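Local coordinates for protein putative fimbriae assembly chaperone (Salmonella typhimurium, PDB 2CO7) that probably acts as a periplasmic chaperone of the PapD family, folding fimbrial subunits and holding them ready for assembly at the cell surface, at residues Leu32-Ser46 and Pro63-Leu76. Residues are numbered along the deposited sequence; the frame is centred on the assembly and turned at random.
Sequences LSVSNPQNYPILVQS and PPLFRLEANQQSQL
Two antiparallel strand pairings, Leu32-Ser35 with Gln73-Leu76 and Ile42-Ser46 with Leu65-Leu68, meet here through both backbone bonds and an apolar layer in the immunoglobulin-like N-terminal domain of this pilus chaperone. The register shifts by two residues between the ladders, where the loop after Ser35 passes the type II turn Glu69-Gln72; there Asn71 N bonds to Gln38 O. Val34 and Ser74 form a hydrogen-bonded pair, as do Val44 and Phe66, with Val44 N 2.8 Å from Phe66 O.

Val34, Val44, Phe66, Leu68 and Leu76 project between the two ladders. Phe66 has CG between its backbone N and carbonyl carbon (chi1 55°), which turns the ring back across the strand pair, and Val44 CB makes a CH-pi contact over one face, 3.6 Å from the ring centroid. Packing is tight, with Val44 CG1 3.2 Å from Phe66 CZ. From the other ladder Val34 CG1 reaches Phe66 CZ at 3.7 Å, while Leu68 CD1 touches both Val34 CG2 and Val44 CG2. Branched valines suit these strands, filling the layer with short, stiff side chains. Ile97 of strand 91-100 packs on Val44 and Leu76.

The other face is mixed: Ser33, Ser35, Gln73 and Gln75 on one ladder, Leu43, Gln45, Leu65 and Arg67 on the other. Leu43 CD2 lies against the Arg67 chain, 3.8 Å from CG. Arg67, extended from CG to NE, lays one guanidinium face over Pro41 and lets NH1 form a salt bridge with Glu69 OE2 at 2.8 Å.

Backbone bonds thus fix the register within each ladder, while apolar contacts on the inner face, with the loop and turn, join one ladder to the other and leave the partly polar face outward.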
loop_
_atom_site.group_PDB
_atom_site.type_symbol
_atom_site.label_atom_id
_atom_site.label_comp_id
_atom_site.label_asym_id
_atom_site.label_seq_id
_atom_site.Cartn_x
_atom_site.Cartn_y
_atom_site.Cartn_z
ATOM N N LEU B 32 9.183 14.287 4.707
ATOM C CA LEU B 32 7.819 13.714 4.634
ATOM C C LEU B 32 7.209 13.914 6.022
ATOM O O LEU B 32 7.783 13.474 7.011
ATOM C CB LEU B 32 7.881 12.225 4.290
ATOM C CG LEU B 32 6.540 11.467 4.302
ATOM C CD1 LEU B 32 5.519 12.027 3.313
ATOM C CD2 LEU B 32 6.825 9.962 4.036
ATOM N N SER B 33 6.090 14.629 6.110
ATOM C CA SER B 33 5.428 14.839 7.401
ATOM C C SER B 33 4.687 13.552 7.811
ATOM O O SER B 33 4.127 12.869 6.974
ATOM C CB SER B 33 4.466 16.022 7.277
ATOM O OG SER B 33 3.750 16.278 8.463
ATOM N N VAL B 34 4.683 13.243 9.103
ATOM C CA VAL B 34 3.903 12.115 9.638
ATOM C C VAL B 34 3.173 12.644 10.868
ATOM O O VAL B 34 3.781 13.319 11.702
ATOM C CB VAL B 34 4.834 10.915 10.074
ATOM C CG1 VAL B 34 5.830 11.373 11.102
ATOM C CG2 VAL B 34 4.014 9.699 10.579
ATOM N N SER B 35 1.873 12.360 10.949
ATOM C CA SER B 35 1.067 12.764 12.099
ATOM C C SER B 35 0.332 11.587 12.696
ATOM O O SER B 35 -0.026 10.659 11.987
ATOM C CB SER B 35 0.072 13.881 11.718
ATOM O OG SER B 35 0.749 14.943 11.031
ATOM N N ASN B 36 0.119 11.660 14.013
ATOM C CA ASN B 36 -0.632 10.671 14.775
ATOM C C ASN B 36 -2.056 11.180 15.007
ATOM O O ASN B 36 -2.264 12.021 15.869
ATOM C CB ASN B 36 0.082 10.493 16.134
ATOM C CG ASN B 36 -0.668 9.612 17.089
ATOM O OD1 ASN B 36 -0.402 9.615 18.297
ATOM N ND2 ASN B 36 -1.620 8.860 16.574
ATOM N N PRO B 37 -3.047 10.653 14.278
ATOM C CA PRO B 37 -4.456 11.069 14.495
ATOM C C PRO B 37 -5.101 10.615 15.795
ATOM O O PRO B 37 -6.186 11.117 16.159
ATOM C CB PRO B 37 -5.218 10.420 13.330
ATOM C CG PRO B 37 -4.312 9.478 12.706
ATOM C CD PRO B 37 -2.905 9.683 13.180
ATOM N N GLN B 38 -4.459 9.681 16.488
ATOM C CA GLN B 38 -5.005 9.108 17.714
ATOM C C GLN B 38 -4.797 10.026 18.885
ATOM O O GLN B 38 -3.813 10.760 18.938
ATOM C CB GLN B 38 -4.334 7.766 18.021
ATOM C CG GLN B 38 -4.891 6.589 17.188
ATOM C CD GLN B 38 -4.469 6.567 15.696
ATOM O OE1 GLN B 38 -5.299 6.299 14.841
ATOM N NE2 GLN B 38 -3.194 6.829 15.395
ATOM N N ASN B 39 -5.722 9.950 19.838
ATOM C CA ASN B 39 -5.651 10.728 21.066
ATOM C C ASN B 39 -4.870 9.991 22.155
ATOM O O ASN B 39 -5.232 10.016 23.334
ATOM C CB ASN B 39 -7.058 11.101 21.561
ATOM C CG ASN B 39 -7.052 12.355 22.411
ATOM O OD1 ASN B 39 -6.051 13.086 22.431
ATOM N ND2 ASN B 39 -8.156 12.616 23.103
ATOM N N TYR B 40 -3.796 9.331 21.733
ATOM C CA TYR B 40 -2.894 8.597 22.613
ATOM C C TYR B 40 -1.588 8.363 21.841
ATOM O O TYR B 40 -1.569 8.492 20.626
ATOM C CB TYR B 40 -3.526 7.259 23.048
ATOM C CG TYR B 40 -4.022 6.354 21.927
ATOM C CD1 TYR B 40 -3.144 5.534 21.225
ATOM C CD2 TYR B 40 -5.394 6.271 21.623
ATOM C CE1 TYR B 40 -3.609 4.678 20.199
ATOM C CE2 TYR B 40 -5.861 5.424 20.611
ATOM C CZ TYR B 40 -4.965 4.615 19.932
ATOM O OH TYR B 40 -5.432 3.761 18.961
ATOM N N PRO B 41 -0.488 8.026 22.545
ATOM C CA PRO B 41 0.819 7.908 21.879
ATOM C C PRO B 41 0.930 6.633 21.021
ATOM O O PRO B 41 0.327 5.599 21.355
ATOM C CB PRO B 41 1.826 7.836 23.057
ATOM C CG PRO B 41 1.033 8.061 24.291
ATOM C CD PRO B 41 -0.394 7.721 23.987
ATOM N N ILE B 42 1.667 6.739 19.927
ATOM C CA ILE B 42 1.990 5.604 19.072
ATOM C C ILE B 42 3.486 5.502 18.826
ATOM O O ILE B 42 4.202 6.482 18.926
ATOM C CB ILE B 42 1.255 5.661 17.720
ATOM C CG1 ILE B 42 1.738 6.827 16.871
ATOM C CG2 ILE B 42 -0.245 5.678 17.940
ATOM C CD1 ILE B 42 1.187 6.853 15.402
ATOM N N LEU B 43 3.941 4.302 18.503
ATOM C CA LEU B 43 5.330 4.086 18.133
ATOM C C LEU B 43 5.403 4.024 16.607
ATOM O O LEU B 43 4.514 3.483 15.941
ATOM C CB LEU B 43 5.879 2.798 18.756
ATOM C CG LEU B 43 5.978 2.674 20.274
ATOM C CD1 LEU B 43 6.616 1.325 20.728
ATOM C CD2 LEU B 43 6.793 3.853 20.820
ATOM N N VAL B 44 6.458 4.595 16.053
ATOM C CA VAL B 44 6.595 4.660 14.605
ATOM C C VAL B 44 7.983 4.178 14.176
ATOM O O VAL B 44 8.971 4.476 14.839
ATOM C CB VAL B 44 6.313 6.073 14.056
ATOM C CG1 VAL B 44 6.295 6.067 12.524
ATOM C CG2 VAL B 44 4.965 6.579 14.525
ATOM N N GLN B 45 8.024 3.419 13.086
ATOM C CA GLN B 45 9.257 3.002 12.465
ATOM C C GLN B 45 9.189 3.409 11.000
ATOM O O GLN B 45 8.183 3.177 10.321
ATOM C CB GLN B 45 9.413 1.496 12.598
ATOM C CG GLN B 45 10.616 0.912 11.882
ATOM C CD GLN B 45 10.349 -0.499 11.438
ATOM O OE1 GLN B 45 10.247 -1.419 12.254
ATOM N NE2 GLN B 45 10.204 -0.676 10.143
ATOM N N SER B 46 10.250 4.032 10.511
ATOM C CA SER B 46 10.319 4.333 9.095
ATOM C C SER B 46 11.478 3.590 8.477
ATOM O O SER B 46 12.576 3.452 9.090
ATOM C CB SER B 46 10.459 5.826 8.849
ATOM O OG SER B 46 9.590 6.567 9.671
ATOM N N PRO B 63 14.065 10.436 12.044
ATOM C CA PRO B 63 14.540 9.290 12.844
ATOM C C PRO B 63 13.915 8.000 12.310
ATOM O O PRO B 63 12.757 8.032 11.920
ATOM C CB PRO B 63 13.988 9.593 14.248
ATOM C CG PRO B 63 12.727 10.399 14.005
ATOM C CD PRO B 63 12.991 11.193 12.722
ATOM N N PRO B 64 14.638 6.865 12.358
ATOM C CA PRO B 64 14.078 5.561 11.948
ATOM C C PRO B 64 13.070 4.991 12.952
ATOM O O PRO B 64 12.185 4.232 12.547
ATOM C CB PRO B 64 15.295 4.644 11.886
ATOM C CG PRO B 64 16.295 5.290 12.755
ATOM C CD PRO B 64 16.040 6.746 12.788
ATOM N N LEU B 65 13.188 5.423 14.210
ATOM C CA LEU B 65 12.382 4.930 15.308
ATOM C C LEU B 65 11.982 6.120 16.201
ATOM O O LEU B 65 12.857 6.843 16.700
ATOM C CB LEU B 65 13.230 3.950 16.105
ATOM C CG LEU B 65 12.670 2.565 16.352
ATOM C CD1 LEU B 65 11.367 2.671 17.061
ATOM C CD2 LEU B 65 12.483 1.898 14.987
ATOM N N PHE B 66 10.685 6.340 16.399
ATOM C CA PHE B 66 10.268 7.471 17.250
ATOM C C PHE B 66 8.884 7.222 17.835
ATOM O O PHE B 66 8.183 6.300 17.417
ATOM C CB PHE B 66 10.286 8.791 16.443
ATOM C CG PHE B 66 9.459 8.760 15.158
ATOM C CD1 PHE B 66 8.249 9.448 15.092
ATOM C CD2 PHE B 66 9.922 8.110 14.003
ATOM C CE1 PHE B 66 7.484 9.476 13.932
ATOM C CE2 PHE B 66 9.161 8.119 12.811
ATOM C CZ PHE B 66 7.942 8.819 12.775
ATOM N N ARG B 67 8.510 8.039 18.806
ATOM C CA ARG B 67 7.220 7.938 19.441
ATOM C C ARG B 67 6.514 9.237 19.096
ATOM O O ARG B 67 7.107 10.317 19.189
ATOM C CB ARG B 67 7.417 7.782 20.950
ATOM C CG ARG B 67 6.172 7.453 21.766
ATOM C CD ARG B 67 6.690 7.000 23.135
ATOM N NE ARG B 67 5.653 6.621 24.093
ATOM C CZ ARG B 67 5.091 7.454 24.963
ATOM N NH1 ARG B 67 5.416 8.738 24.963
ATOM N NH2 ARG B 67 4.178 7.006 25.812
ATOM N N LEU B 68 5.249 9.138 18.709
ATOM C CA LEU B 68 4.392 10.322 18.556
ATOM C C LEU B 68 3.386 10.429 19.683
ATOM O O LEU B 68 2.703 9.459 19.988
ATOM C CB LEU B 68 3.678 10.295 17.215
ATOM C CG LEU B 68 4.579 10.517 15.993
ATOM C CD1 LEU B 68 3.690 10.372 14.762
ATOM C CD2 LEU B 68 5.288 11.875 16.043
ATOM N N GLU B 69 3.311 11.605 20.325
ATOM C CA GLU B 69 2.261 11.861 21.298
ATOM C C GLU B 69 0.925 11.966 20.561
ATOM O O GLU B 69 0.897 12.073 19.321
ATOM C CB GLU B 69 2.532 13.163 22.079
ATOM C CG GLU B 69 3.833 13.176 22.891
ATOM C CD GLU B 69 3.902 12.050 23.930
ATOM O OE1 GLU B 69 3.688 12.324 25.118
ATOM O OE2 GLU B 69 4.170 10.881 23.559
ATOM N N ALA B 70 -0.157 11.959 21.342
ATOM C CA ALA B 70 -1.523 12.180 20.845
ATOM C C ALA B 70 -1.458 13.371 19.889
ATOM O O ALA B 70 -0.983 14.444 20.280
ATOM C CB ALA B 70 -2.493 12.494 22.030
ATOM N N ASN B 71 -1.983 13.190 18.682
ATOM C CA ASN B 71 -2.148 14.278 17.689
ATOM C C ASN B 71 -0.850 14.981 17.251
ATOM O O ASN B 71 -0.886 16.037 16.625
ATOM C CB ASN B 71 -3.206 15.323 18.167
ATOM C CG ASN B 71 -4.270 14.722 19.098
ATOM O OD1 ASN B 71 -4.086 14.645 20.325
ATOM N ND2 ASN B 71 -5.387 14.356 18.543
ATOM N N GLN B 72 0.307 14.391 17.549
ATOM C CA GLN B 72 1.571 15.007 17.199
ATOM C C GLN B 72 1.874 14.925 15.718
ATOM O O GLN B 72 1.642 13.891 15.085
ATOM C CB GLN B 72 2.731 14.405 18.001
ATOM C CG GLN B 72 4.084 15.106 17.743
ATOM C CD GLN B 72 5.213 14.575 18.596
ATOM O OE1 GLN B 72 5.046 13.643 19.372
ATOM N NE2 GLN B 72 6.380 15.221 18.489
ATOM N N GLN B 73 2.436 16.002 15.188
ATOM C CA GLN B 73 2.896 16.035 13.794
ATOM C C GLN B 73 4.404 16.267 13.815
ATOM O O GLN B 73 4.908 17.106 14.567
ATOM C CB GLN B 73 2.190 17.151 13.014
ATOM C CG GLN B 73 2.762 17.469 11.586
ATOM C CD GLN B 73 3.993 18.377 11.590
ATOM O OE1 GLN B 73 4.079 19.341 12.363
ATOM N NE2 GLN B 73 4.923 18.114 10.662
ATOM N N SER B 74 5.104 15.515 12.982
ATOM C CA SER B 74 6.556 15.517 12.939
ATOM C C SER B 74 6.994 15.438 11.469
ATOM O O SER B 74 6.178 15.150 10.592
ATOM C CB SER B 74 7.106 14.294 13.659
ATOM O OG SER B 74 8.489 14.501 13.901
ATOM N N GLN B 75 8.282 15.674 11.234
ATOM C CA GLN B 75 8.863 15.546 9.906
ATOM C C GLN B 75 9.911 14.455 9.903
ATOM O O GLN B 75 10.703 14.317 10.851
ATOM C CB GLN B 75 9.517 16.868 9.474
ATOM C CG GLN B 75 8.600 18.063 9.454
ATOM C CD GLN B 75 7.672 18.125 8.233
ATOM O OE1 GLN B 75 6.739 18.936 8.213
ATOM N NE2 GLN B 75 7.918 17.287 7.223
ATOM N N LEU B 76 9.926 13.672 8.841
ATOM C CA LEU B 76 10.983 12.726 8.652
ATOM C C LEU B 76 11.885 13.300 7.606
ATOM O O LEU B 76 11.395 13.873 6.643
ATOM C CB LEU B 76 10.405 11.434 8.148
ATOM C CG LEU B 76 9.252 10.894 8.980
ATOM C CD1 LEU B 76 8.775 9.624 8.333
ATOM C CD2 LEU B 76 9.708 10.679 10.442
#